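Local coordinates for OBCA, Oxalate Biosynthetic Component A (Burkholderia glumae, PDB 4NNB), which belongs to a family of TIM-barrel enzymes and holds a magnesium ion together with an oxaloacetate ion in a pocket lined largely by polar residues, at residues A10-A15 and A221-H226; L225-L230 and Q252-D257; I446-P451 and D468-G473. One frame throughout, in Å; residues are numbered along the deposited sequence.

Interaction 1 (A10-A15 and A221-H226). With MG (magnesium ion), chain B; OAA (oxaloacetate ion), chain C.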
loop_
_atom_site.group_PDB
_atom_site.type_symbol
_atom_site.label_atom_id
_atom_site.label_comp_id
_atom_site.label_asym_id
_atom_site.label_seq_id
_atom_site.Cartn_x
_atom_site.Cartn_y
_atom_site.Cartn_z
ATOM N N ALA A 10 -9.556 3.266 5.738
ATOM C CA ALA A 10 -8.121 3.040 5.909
ATOM C C ALA A 10 -7.753 1.653 5.374
ATOM O O ALA A 10 -8.435 0.678 5.662
ATOM C CB ALA A 10 -7.753 3.136 7.367
ATOM N N ALA A 11 -6.676 1.554 4.604
ATOM C CA ALA A 11 -6.239 0.238 4.108
ATOM C C ALA A 11 -4.775 0.002 4.486
ATOM O O ALA A 11 -3.880 0.337 3.722
ATOM C CB ALA A 11 -6.431 0.142 2.595
ATOM N N PRO A 12 -4.533 -0.562 5.682
ATOM C CA PRO A 12 -3.186 -0.513 6.273
ATOM C C PRO A 12 -2.177 -1.550 5.796
ATOM O O PRO A 12 -0.992 -1.372 6.105
ATOM C CB PRO A 12 -3.443 -0.736 7.770
ATOM C CG PRO A 12 -4.920 -0.459 7.969
ATOM C CD PRO A 12 -5.559 -0.907 6.678
ATOM N N ILE A 13 -2.601 -2.597 5.091
ATOM C CA ILE A 13 -1.679 -3.706 4.828
ATOM C C ILE A 13 -1.534 -4.049 3.361
ATOM O O ILE A 13 -0.427 -4.032 2.821
ATOM C CB ILE A 13 -2.076 -4.989 5.577
ATOM C CG1 ILE A 13 -2.260 -4.711 7.065
ATOM C CG2 ILE A 13 -1.021 -6.093 5.350
ATOM C CD1 ILE A 13 -3.715 -4.559 7.494
ATOM N N GLY A 14 -2.656 -4.390 2.731
ATOM C CA GLY A 14 -2.654 -4.809 1.347
ATOM C C GLY A 14 -1.923 -6.100 1.046
ATOM O O GLY A 14 -1.555 -6.867 1.943
ATOM N N ALA A 15 -1.712 -6.320 -0.244
ATOM C CA ALA A 15 -1.032 -7.500 -0.748
ATOM C C ALA A 15 0.428 -7.233 -1.120
ATOM O O ALA A 15 1.273 -8.125 -1.025
ATOM C CB ALA A 15 -1.783 -8.043 -1.953
ATOM N N ALA A 221 -13.554 5.597 9.165
ATOM C CA ALA A 221 -14.770 4.906 9.597
ATOM C C ALA A 221 -14.712 3.396 9.309
ATOM O O ALA A 221 -15.342 2.598 10.006
ATOM C CB ALA A 221 -15.990 5.524 8.920
ATOM N N VAL A 222 -13.969 3.020 8.274
ATOM C CA VAL A 222 -13.895 1.627 7.830
ATOM C C VAL A 222 -12.431 1.237 7.645
ATOM O O VAL A 222 -11.631 2.032 7.146
ATOM C CB VAL A 222 -14.656 1.426 6.489
ATOM C CG1 VAL A 222 -14.457 -0.001 5.949
ATOM C CG2 VAL A 222 -16.154 1.747 6.655
ATOM N N VAL A 223 -12.068 0.024 8.049
ATOM C CA VAL A 223 -10.699 -0.434 7.861
ATOM C C VAL A 223 -10.668 -1.714 7.020
ATOM O O VAL A 223 -11.222 -2.744 7.420
ATOM C CB VAL A 223 -9.988 -0.684 9.203
ATOM C CG1 VAL A 223 -8.509 -1.020 8.961
ATOM C CG2 VAL A 223 -10.123 0.554 10.117
ATOM N N HIS A 224 -10.027 -1.628 5.858
ATOM C CA HIS A 224 -9.891 -2.769 4.939
ATOM C C HIS A 224 -8.600 -3.527 5.284
ATOM O O HIS A 224 -7.513 -2.956 5.262
ATOM C CB HIS A 224 -9.881 -2.250 3.491
ATOM C CG HIS A 224 -9.523 -3.275 2.452
ATOM N ND1 HIS A 224 -10.376 -4.301 2.079
ATOM C CD2 HIS A 224 -8.426 -3.402 1.666
ATOM C CE1 HIS A 224 -9.806 -5.021 1.131
ATOM N NE2 HIS A 224 -8.616 -4.498 0.862
ATOM N N LEU A 225 -8.733 -4.806 5.613
ATOM C CA LEU A 225 -7.630 -5.607 6.137
ATOM C C LEU A 225 -7.155 -6.697 5.183
ATOM O O LEU A 225 -7.967 -7.343 4.510
ATOM C CB LEU A 225 -8.071 -6.279 7.448
ATOM C CG LEU A 225 -8.337 -5.330 8.622
ATOM C CD1 LEU A 225 -8.800 -6.095 9.864
ATOM C CD2 LEU A 225 -7.067 -4.528 8.929
ATOM N N HIS A 226 -5.836 -6.895 5.145
ATOM C CA HIS A 226 -5.231 -8.125 4.639
ATOM C C HIS A 226 -4.394 -8.742 5.755
ATOM O O HIS A 226 -3.988 -8.055 6.703
ATOM C CB HIS A 226 -4.251 -7.849 3.493
ATOM C CG HIS A 226 -4.882 -7.436 2.200
ATOM N ND1 HIS A 226 -4.686 -8.135 1.029
ATOM C CD2 HIS A 226 -5.641 -6.358 1.877
ATOM C CE1 HIS A 226 -5.313 -7.519 0.040
ATOM N NE2 HIS A 226 -5.902 -6.440 0.529
HETATM MG MG MG B . -7.178 -5.209 -0.591
HETATM O O1 OAA C . -10.276 -7.654 -2.482
HETATM O O2 OAA C . -8.757 -6.657 -1.123
HETATM O O4 OAA C . -4.886 -6.005 -4.592
HETATM O O5 OAA C . -6.053 -7.943 -5.001
HETATM O O3 OAA C . -6.352 -5.943 -2.152
HETATM C C1 OAA C . -9.125 -7.055 -2.310
HETATM C C2 OAA C . -8.240 -6.837 -3.518
HETATM C C3 OAA C . -6.791 -6.515 -3.233
HETATM C C4 OAA C . -5.853 -6.846 -4.326
HETATM O O HOH W 1 -5.188 -3.364 3.985
HETATM O O HOH W 2 -8.080 -3.797 -2.109
#
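Ala10 pairs in parallel register with Val223, its N bonded to Val222 O (2.8 Å) and its O accepting His224 N (2.8 Å), while the two segments run 16° apart end to end. These are neighbouring strands of the TIM barrel, 5-10 and 222-229, and 10-15 is where the first leaves the sheet as a loop. Beyond Ala10 the direct ladder gives way to a water, which accepts from Ile13 N and donates to His224 O.

The contacts between the two segments on the side of helix 205-217 are apolar. Pro12 crosses Val223 at about a right angle, its CD 3.7 Å from Val223 CG1, and the helix packs against both residues. Farther along, the end methyls Ile13 CD1 and Leu225 CD2 touch at 3.6 Å where the two side chains cross at a slant. The same Ile13 side chain lies against the backbone of His226, whose O is buried here without a polar partner in the model.

His224 and His226 carry the metal site. The His224 ring, its CG anti to the backbone N (chi1 170°), reaches the magnesium ion with NE2 at 2.2 Å, and the CB of Ala11 sits at its edge. The His226 ring is backed on one face by the loop: Gly14 CA stands 3.5 Å from the ring centroid and 17° off its normal, a CH-pi contact, and Ala15 N lies over the same face. A hydrogen bond from ND1 to Asn251 further fixes the rotation of this ring. Glu475, a water and two oxaloacetate oxygens complete the coordination, and His226 NE2 binds the magnesium ion at 2.1 Å.

Interaction 2 (L225-L230 and Q252-D257). With MG (magnesium ion), chain B; OAA (oxaloacetate ion), chain C.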
loop_
_atom_site.group_PDB
_atom_site.type_symbol
_atom_site.label_atom_id
_atom_site.label_comp_id
_atom_site.label_asym_id
_atom_site.label_seq_id
_atom_site.Cartn_x
_atom_site.Cartn_y
_atom_site.Cartn_z
ATOM N N LEU A 225 -8.733 -4.806 5.613
ATOM C CA LEU A 225 -7.630 -5.607 6.137
ATOM C C LEU A 225 -7.155 -6.697 5.183
ATOM O O LEU A 225 -7.967 -7.343 4.510
ATOM C CB LEU A 225 -8.071 -6.279 7.448
ATOM C CG LEU A 225 -8.337 -5.330 8.622
ATOM C CD1 LEU A 225 -8.800 -6.095 9.864
ATOM C CD2 LEU A 225 -7.067 -4.528 8.929
ATOM N N HIS A 226 -5.836 -6.895 5.145
ATOM C CA HIS A 226 -5.231 -8.125 4.639
ATOM C C HIS A 226 -4.394 -8.742 5.755
ATOM O O HIS A 226 -3.988 -8.055 6.703
ATOM C CB HIS A 226 -4.251 -7.849 3.493
ATOM C CG HIS A 226 -4.882 -7.436 2.200
ATOM N ND1 HIS A 226 -4.686 -8.135 1.029
ATOM C CD2 HIS A 226 -5.641 -6.358 1.877
ATOM C CE1 HIS A 226 -5.313 -7.519 0.040
ATOM N NE2 HIS A 226 -5.902 -6.440 0.529
ATOM N N THR A 227 -4.104 -10.030 5.619
ATOM C CA THR A 227 -3.086 -10.690 6.420
ATOM C C THR A 227 -1.965 -11.174 5.505
ATOM O O THR A 227 -2.126 -11.216 4.281
ATOM C CB THR A 227 -3.665 -11.872 7.218
ATOM O OG1 THR A 227 -4.463 -12.690 6.346
ATOM C CG2 THR A 227 -4.532 -11.359 8.371
ATOM N N ARG A 228 -0.830 -11.527 6.105
ATOM C CA ARG A 228 0.342 -11.985 5.366
ATOM C C ARG A 228 0.883 -13.259 5.998
ATOM O O ARG A 228 0.836 -13.424 7.213
ATOM C CB ARG A 228 1.464 -10.936 5.400
ATOM C CG ARG A 228 1.102 -9.555 4.846
ATOM C CD ARG A 228 0.766 -9.580 3.368
ATOM N NE ARG A 228 0.626 -8.215 2.868
ATOM C CZ ARG A 228 1.650 -7.469 2.455
ATOM N NH1 ARG A 228 2.885 -7.973 2.447
ATOM N NH2 ARG A 228 1.439 -6.232 2.029
ATOM N N ASP A 229 1.429 -14.141 5.167
ATOM C CA ASP A 229 2.016 -15.394 5.643
ATOM C C ASP A 229 3.482 -15.153 6.038
ATOM O O ASP A 229 4.305 -14.798 5.194
ATOM C CB ASP A 229 1.875 -16.444 4.526
ATOM C CG ASP A 229 2.705 -17.701 4.758
ATOM O OD1 ASP A 229 3.029 -18.024 5.913
ATOM O OD2 ASP A 229 3.010 -18.382 3.755
ATOM N N LEU A 230 3.800 -15.321 7.321
ATOM C CA LEU A 230 5.159 -15.078 7.817
ATOM C C LEU A 230 5.872 -16.368 8.236
ATOM O O LEU A 230 6.887 -16.316 8.932
ATOM C CB LEU A 230 5.152 -14.109 9.010
ATOM C CG LEU A 230 4.444 -12.757 8.875
ATOM C CD1 LEU A 230 4.768 -11.850 10.060
ATOM C CD2 LEU A 230 4.814 -12.090 7.568
ATOM N N GLN A 252 -1.852 -13.435 1.975
ATOM C CA GLN A 252 -2.510 -14.693 2.311
ATOM C C GLN A 252 -3.550 -14.491 3.412
ATOM O O GLN A 252 -3.273 -13.866 4.448
ATOM C CB GLN A 252 -1.465 -15.720 2.767
ATOM C CG GLN A 252 -2.058 -17.060 3.137
ATOM C CD GLN A 252 -2.726 -17.718 1.943
ATOM O OE1 GLN A 252 -2.110 -17.888 0.887
ATOM N NE2 GLN A 252 -4.001 -18.067 2.095
ATOM N N ILE A 253 -4.752 -15.009 3.181
ATOM C CA ILE A 253 -5.759 -15.077 4.222
ATOM C C ILE A 253 -5.267 -16.053 5.293
ATOM O O ILE A 253 -5.126 -17.249 5.039
ATOM C CB ILE A 253 -7.126 -15.545 3.661
ATOM C CG1 ILE A 253 -7.699 -14.492 2.696
ATOM C CG2 ILE A 253 -8.104 -15.822 4.799
ATOM C CD1 ILE A 253 -8.684 -15.061 1.636
ATOM N N VAL A 254 -4.997 -15.535 6.487
ATOM C CA VAL A 254 -4.496 -16.361 7.578
ATOM C C VAL A 254 -5.556 -16.386 8.659
ATOM O O VAL A 254 -5.793 -15.378 9.339
ATOM C CB VAL A 254 -3.173 -15.806 8.138
ATOM C CG1 VAL A 254 -2.668 -16.687 9.291
ATOM C CG2 VAL A 254 -2.140 -15.701 7.037
ATOM N N LEU A 255 -6.219 -17.530 8.805
ATOM C CA LEU A 255 -7.360 -17.618 9.705
ATOM C C LEU A 255 -6.990 -17.341 11.155
ATOM O O LEU A 255 -7.732 -16.659 11.865
ATOM C CB LEU A 255 -8.051 -18.986 9.585
ATOM C CG LEU A 255 -8.572 -19.334 8.186
ATOM C CD1 LEU A 255 -9.322 -20.677 8.193
ATOM C CD2 LEU A 255 -9.468 -18.221 7.648
ATOM N N ASP A 256 -5.859 -17.871 11.608
ATOM C CA ASP A 256 -5.479 -17.660 13.002
ATOM C C ASP A 256 -5.220 -16.175 13.265
ATOM O O ASP A 256 -5.518 -15.679 14.349
ATOM C CB ASP A 256 -4.245 -18.484 13.380
ATOM C CG ASP A 256 -4.531 -19.972 13.456
ATOM O OD1 ASP A 256 -5.703 -20.361 13.619
ATOM O OD2 ASP A 256 -3.571 -20.752 13.350
ATOM N N ASP A 257 -4.680 -15.464 12.277
ATOM C CA ASP A 257 -4.463 -14.018 12.437
ATOM C C ASP A 257 -5.782 -13.281 12.664
ATOM O O ASP A 257 -5.908 -12.477 13.596
ATOM C CB ASP A 257 -3.702 -13.427 11.241
ATOM C CG ASP A 257 -2.226 -13.780 11.256
ATOM O OD1 ASP A 257 -1.808 -14.434 12.220
ATOM O OD2 ASP A 257 -1.483 -13.407 10.316
HETATM MG MG MG B . -7.178 -5.209 -0.591
HETATM O O1 OAA C . -10.276 -7.654 -2.482
HETATM O O2 OAA C . -8.757 -6.657 -1.123
HETATM O O4 OAA C . -4.886 -6.005 -4.592
HETATM O O5 OAA C . -6.053 -7.943 -5.001
HETATM O O3 OAA C . -6.352 -5.943 -2.152
HETATM C C1 OAA C . -9.125 -7.055 -2.310
HETATM C C2 OAA C . -8.240 -6.837 -3.518
HETATM C C3 OAA C . -6.791 -6.515 -3.233
HETATM C C4 OAA C . -5.853 -6.846 -4.326
HETATM O O HOH W 3 -0.877 -10.986 8.933
HETATM O O HOH W 4 0.649 -14.381 9.627
HETATM O O HOH W 2 -8.080 -3.797 -2.109
#
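Thr227, in the break near the C-terminal end of barrel strand 222-229, ties that strand to Gln252 and Val254 in the extended link that leads into helix 255-268, with Val254 at the N-cap position. Its hydroxyl sits between the backbone N and the carbonyl carbon (chi1 48°), which aims OG1 at this link. There it donates to Gln252 O over a short 2.5 Å, in the carbonyl plane and on a lone pair, and accepts from Val254 N at 2.9 Å. The backbone answers with Gln252 N to Thr227 O (3.2 Å), the donor tilted 34° from the carbonyl plane.

On the other branch, Thr227 CG2 rests 3.6 Å from Asp257 CB in the first turn of the helix. A water that accepts from Arg228 N lies within bonding distance of Asp257 OD2 and may donate to it. Asp229 CB and Gln252 CB touch at 3.8 Å; Asp229 OD1 bonds Ser231 and its OD2 forms a salt bridge with Arg250, to which Gln252 OE1 is also hydrogen-bonded.

One hydroxyl thus serves as donor and acceptor at once, which fixes its proton toward Gln252 O.

Interaction 3 (I446-P451 and D468-G473)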
loop_
_atom_site.group_PDB
_atom_site.type_symbol
_atom_site.label_atom_id
_atom_site.label_comp_id
_atom_site.label_asym_id
_atom_site.label_seq_id
_atom_site.Cartn_x
_atom_site.Cartn_y
_atom_site.Cartn_z
ATOM N N ILE A 446 -20.328 4.821 -3.140
ATOM C CA ILE A 446 -19.175 4.585 -3.986
ATOM C C ILE A 446 -17.976 5.363 -3.443
ATOM O O ILE A 446 -18.037 6.593 -3.260
ATOM C CB ILE A 446 -19.474 5.005 -5.434
ATOM C CG1 ILE A 446 -20.730 4.273 -5.947
ATOM C CG2 ILE A 446 -18.275 4.745 -6.353
ATOM C CD1 ILE A 446 -21.146 4.685 -7.358
ATOM N N SER A 447 -16.891 4.639 -3.181
ATOM C CA SER A 447 -15.640 5.261 -2.756
ATOM C C SER A 447 -14.605 5.155 -3.860
ATOM O O SER A 447 -14.802 4.427 -4.845
ATOM C CB SER A 447 -15.120 4.605 -1.476
ATOM O OG SER A 447 -16.023 4.784 -0.404
ATOM N N ILE A 448 -13.505 5.886 -3.698
ATOM C CA ILE A 448 -12.391 5.810 -4.636
ATOM C C ILE A 448 -11.047 5.623 -3.926
ATOM O O ILE A 448 -10.842 6.131 -2.819
ATOM C CB ILE A 448 -12.345 7.057 -5.544
ATOM C CG1 ILE A 448 -11.286 6.903 -6.642
ATOM C CG2 ILE A 448 -12.116 8.339 -4.711
ATOM C CD1 ILE A 448 -11.413 7.934 -7.791
ATOM N N LEU A 449 -10.150 4.870 -4.557
ATOM C CA LEU A 449 -8.756 4.835 -4.145
ATOM C C LEU A 449 -7.931 5.222 -5.339
ATOM O O LEU A 449 -8.397 5.126 -6.485
ATOM C CB LEU A 449 -8.344 3.436 -3.653
ATOM C CG LEU A 449 -8.233 2.294 -4.666
ATOM C CD1 LEU A 449 -6.867 2.236 -5.347
ATOM C CD2 LEU A 449 -8.542 0.961 -3.977
ATOM N N LEU A 450 -6.693 5.630 -5.078
ATOM C CA LEU A 450 -5.715 5.852 -6.135
ATOM C C LEU A 450 -4.336 5.373 -5.683
ATOM O O LEU A 450 -4.021 5.440 -4.493
ATOM C CB LEU A 450 -5.651 7.338 -6.508
ATOM C CG LEU A 450 -6.777 7.930 -7.363
ATOM C CD1 LEU A 450 -6.667 9.454 -7.393
ATOM C CD2 LEU A 450 -6.699 7.384 -8.767
ATOM N N PRO A 451 -3.507 4.892 -6.628
ATOM C CA PRO A 451 -2.147 4.489 -6.241
ATOM C C PRO A 451 -1.384 5.712 -5.742
ATOM O O PRO A 451 -1.675 6.826 -6.194
ATOM C CB PRO A 451 -1.523 3.988 -7.551
ATOM C CG PRO A 451 -2.651 3.891 -8.549
ATOM C CD PRO A 451 -3.713 4.853 -8.085
ATOM N N ASP A 468 -19.044 9.054 -2.258
ATOM C CA ASP A 468 -19.395 8.949 -0.854
ATOM C C ASP A 468 -18.221 8.642 0.058
ATOM O O ASP A 468 -18.363 8.649 1.277
ATOM C CB ASP A 468 -20.431 7.854 -0.690
ATOM C CG ASP A 468 -21.601 8.052 -1.606
ATOM O OD1 ASP A 468 -22.466 8.875 -1.263
ATOM O OD2 ASP A 468 -21.638 7.415 -2.673
ATOM N N GLY A 469 -17.063 8.365 -0.518
ATOM C CA GLY A 469 -15.944 7.964 0.311
ATOM C C GLY A 469 -14.619 8.040 -0.394
ATOM O O GLY A 469 -14.560 8.094 -1.621
ATOM N N ILE A 470 -13.547 8.040 0.396
ATOM C CA ILE A 470 -12.187 8.020 -0.119
ATOM C C ILE A 470 -11.380 7.038 0.724
ATOM O O ILE A 470 -11.518 7.004 1.950
ATOM C CB ILE A 470 -11.527 9.422 -0.032
ATOM C CG1 ILE A 470 -12.178 10.386 -1.016
ATOM C CG2 ILE A 470 -10.015 9.357 -0.334
ATOM C CD1 ILE A 470 -11.717 11.834 -0.811
ATOM N N ARG A 471 -10.541 6.243 0.065
ATOM C CA ARG A 471 -9.702 5.270 0.747
ATOM C C ARG A 471 -8.241 5.677 0.626
ATOM O O ARG A 471 -7.793 6.130 -0.441
ATOM C CB ARG A 471 -9.920 3.858 0.150
ATOM C CG ARG A 471 -8.752 2.886 0.339
ATOM C CD ARG A 471 -9.142 1.421 0.003
ATOM N NE ARG A 471 -8.012 0.702 -0.574
ATOM C CZ ARG A 471 -8.045 -0.562 -1.001
ATOM N NH1 ARG A 471 -9.159 -1.288 -0.911
ATOM N NH2 ARG A 471 -6.955 -1.088 -1.533
ATOM N N VAL A 472 -7.500 5.530 1.723
ATOM C CA VAL A 472 -6.046 5.724 1.701
ATOM C C VAL A 472 -5.434 4.648 2.586
ATOM O O VAL A 472 -6.147 3.983 3.336
ATOM C CB VAL A 472 -5.640 7.107 2.260
ATOM C CG1 VAL A 472 -6.045 8.211 1.297
ATOM C CG2 VAL A 472 -6.268 7.323 3.636
ATOM N N GLY A 473 -4.121 4.471 2.494
ATOM C CA GLY A 473 -3.420 3.565 3.387
ATOM C C GLY A 473 -2.191 2.982 2.718
ATOM O O GLY A 473 -2.056 3.090 1.498
HETATM O O HOH W 5 -14.153 4.988 1.774
HETATM O O HOH W 6 -5.890 5.469 -2.104
#
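Leu449 lies side by side with Arg471, both side chains pointing the same way, and its CD2 is set over the centre of one guanidinium face, 3.4 Å from Arg471 CZ. Leu449 CG takes the position between the backbone N and the carbonyl carbon (chi1 70°), which folds the methyl across the flat group. The guanidinium is held by a salt bridge from NE to Asp476, and the nearest atom of the Arg471 side chain is about 4 Å from the magnesium ion.

Ser447 OG sits 3.3 Å from Gly469 CA, in the place where a CB on residue 469 would stand, and the two CA atoms are only 4.1 Å apart. The parallel strands 446-449 and 469-472, crossing at -31°, are the two arms of a beta-alpha-beta crossover whose helix, 458-465, covers the face opposite Ser447. On that face Ile448 CG2 meets Ile470 CG1 at 4.2 Å, both residues touching Ala462 of the helix. Between the strands, Arg471 N bonds to Ile448 O (2.9 Å). At the start of the pair, Asp468 turns OD2 back to accept Ile446 N at 2.9 Å on its anti side, nearly straight at 170°, and the same oxygen meets Arg438 in a salt bridge.

How the interactions relate
All three interactions reach one barrel sheet. Interactions 1 and 3 are buried parallel pairings: the first joins the end of strand 5-10 to 222-229, the third joins 444-449 to 469-472, the other neighbour of strand 5-10. They meet where Ala11 N bonds to Val472 O and where Arg471 packs beside the His224 ring. Interaction 2 is only partly buried and lies farther out on strand 222-229, sharing Leu225 and His226 with interaction 1. Arg228 links these two, giving NE to Gly14 O and NH2 to Ile13 O. The first contact combines backbone bonds and packing round two magnesium-binding histidines, the second a two-way hydroxyl with waters, the third strand bonding with apolar cover over a charged group.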